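Local coordinates for uncharacterized protein (Enterococcus faecalis, PDB 2QRU) that is of unknown function but adopts the alpha/beta-hydrolase fold and is probably a hydrolase, at residues Q86-N89 / E90-Q94. Numbering follows the deposited sequence.
Sequences QLLN and EEIIQ
Leu88 O accepts two backbone N-H groups, from Ile92 N at 2.9 Å and, more nearly straight (N-H...O 161°), from Ile93 N at 3.1 Å. The bond to Ile92 keeps the i to i+4 spacing that Glu90 N to Gln86 O and Glu91 N to Leu87 O also follow, while the one to Ile93 spans five residues. Gln94 N repeats this wider pi-type step, reaching Asn89 O at 2.7 Å within the carbonyl plane, on a lone pair. Gln94 then leaves the helix with positive phi (48°), and its NE2 turns back to hydrogen-bond Glu91 O, coming from above the plane of that carbonyl rather than onto a lone pair. This is the C-terminal end of helix 74-93, which packs on the central sheet of the alpha/beta-hydrolase fold. Apolar contacts line the sheet side: Leu88 CD1 meets Ile92 CD1 at 3.7 Å and Leu88 CD2 lies 4.1 Å from Ile93 CD1, all three side chains touching Leu62. Among the polar side chains, Asn89 has CG anti to its own N (chi1 -174°), which swings the amide toward the end of the helix, where OD1 lies 3.5 Å from Ile93 CB and accepts from Asn95 N just past it. On the amide's other branch, ND2 donates to a water at 2.8 Å, and that water donates to Glu90 OE2 at 2.9 Å.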
loop_
_atom_site.group_PDB
_atom_site.type_symbol
_atom_site.label_atom_id
_atom_site.label_comp_id
_atom_site.label_asym_id
_atom_site.label_seq_id
_atom_site.Cartn_x
_atom_site.Cartn_y
_atom_site.Cartn_z
ATOM N N GLN A 86 7.449 2.256 13.921
ATOM C CA GLN A 86 8.249 2.127 15.127
ATOM C C GLN A 86 7.370 2.004 16.393
ATOM O O GLN A 86 7.626 1.143 17.229
ATOM C CB GLN A 86 9.238 3.285 15.249
ATOM C CG GLN A 86 10.346 3.226 14.223
ATOM C CD GLN A 86 11.358 4.326 14.493
ATOM O OE1 GLN A 86 11.191 5.464 14.050
ATOM N NE2 GLN A 86 12.384 4.006 15.275
ATOM N N LEU A 87 6.320 2.819 16.489
ATOM C CA LEU A 87 5.353 2.717 17.608
ATOM C C LEU A 87 4.612 1.379 17.573
ATOM O O LEU A 87 4.401 0.742 18.616
ATOM C CB LEU A 87 4.348 3.866 17.570
ATOM C CG LEU A 87 4.924 5.274 17.758
ATOM C CD1 LEU A 87 3.898 6.343 17.385
ATOM C CD2 LEU A 87 5.486 5.485 19.182
ATOM N N LEU A 88 4.204 0.963 16.378
ATOM C CA LEU A 88 3.495 -0.320 16.197
ATOM C C LEU A 88 4.372 -1.498 16.636
ATOM O O LEU A 88 3.903 -2.486 17.236
ATOM C CB LEU A 88 3.058 -0.478 14.727
ATOM C CG LEU A 88 2.214 -1.715 14.401
ATOM C CD1 LEU A 88 0.759 -1.577 14.983
ATOM C CD2 LEU A 88 2.217 -1.891 12.887
ATOM N N ASN A 89 5.659 -1.399 16.329
ATOM C CA ASN A 89 6.614 -2.390 16.770
ATOM C C ASN A 89 6.809 -2.334 18.294
ATOM O O ASN A 89 6.936 -3.377 18.931
ATOM C CB ASN A 89 7.958 -2.187 16.089
ATOM C CG ASN A 89 8.931 -3.298 16.411
ATOM O OD1 ASN A 89 8.632 -4.479 16.227
ATOM N ND2 ASN A 89 10.105 -2.925 16.908
ATOM N N GLU A 90 6.819 -1.130 18.853
ATOM C CA GLU A 90 6.950 -0.964 20.314
ATOM C C GLU A 90 5.849 -1.691 21.060
ATOM O O GLU A 90 6.091 -2.368 22.081
ATOM C CB GLU A 90 6.849 0.516 20.686
ATOM C CG GLU A 90 8.020 1.009 21.407
ATOM C CD GLU A 90 9.063 1.466 20.454
ATOM O OE1 GLU A 90 9.119 2.699 20.207
ATOM O OE2 GLU A 90 9.796 0.590 19.930
ATOM N N GLU A 91 4.631 -1.505 20.568
ATOM C CA GLU A 91 3.430 -1.847 21.294
ATOM C C GLU A 91 2.949 -3.269 21.002
ATOM O O GLU A 91 2.534 -4.000 21.914
ATOM C CB GLU A 91 2.342 -0.822 20.957
ATOM C CG GLU A 91 1.037 -1.027 21.666
ATOM C CD GLU A 91 1.173 -0.939 23.187
ATOM O OE1 GLU A 91 2.109 -0.262 23.673
ATOM O OE2 GLU A 91 0.341 -1.551 23.882
ATOM N N ILE A 92 3.017 -3.652 19.729
ATOM C CA ILE A 92 2.376 -4.890 19.262
ATOM C C ILE A 92 3.361 -5.928 18.710
ATOM O O ILE A 92 3.438 -7.050 19.229
ATOM C CB ILE A 92 1.257 -4.582 18.244
ATOM C CG1 ILE A 92 0.162 -3.733 18.894
ATOM C CG2 ILE A 92 0.677 -5.890 17.646
ATOM C CD1 ILE A 92 -0.824 -3.159 17.912
ATOM N N ILE A 93 4.114 -5.579 17.654
ATOM C CA ILE A 93 4.989 -6.571 17.027
ATOM C C ILE A 93 6.093 -7.010 17.985
ATOM O O ILE A 93 6.472 -8.190 18.019
ATOM C CB ILE A 93 5.599 -6.073 15.665
ATOM C CG1 ILE A 93 4.480 -5.646 14.709
ATOM C CG2 ILE A 93 6.472 -7.157 15.060
ATOM C CD1 ILE A 93 4.950 -4.848 13.446
ATOM N N GLN A 94 6.589 -6.053 18.771
ATOM C CA GLN A 94 7.613 -6.295 19.801
ATOM C C GLN A 94 8.801 -7.113 19.297
ATOM O O GLN A 94 9.234 -8.072 19.948
ATOM C CB GLN A 94 7.004 -6.921 21.065
ATOM C CG GLN A 94 5.893 -6.113 21.679
ATOM C CD GLN A 94 5.306 -6.807 22.898
ATOM O OE1 GLN A 94 6.017 -7.487 23.630
ATOM N NE2 GLN A 94 4.006 -6.652 23.108
HETATM O O HOH W 1 10.534 -0.126 17.180
#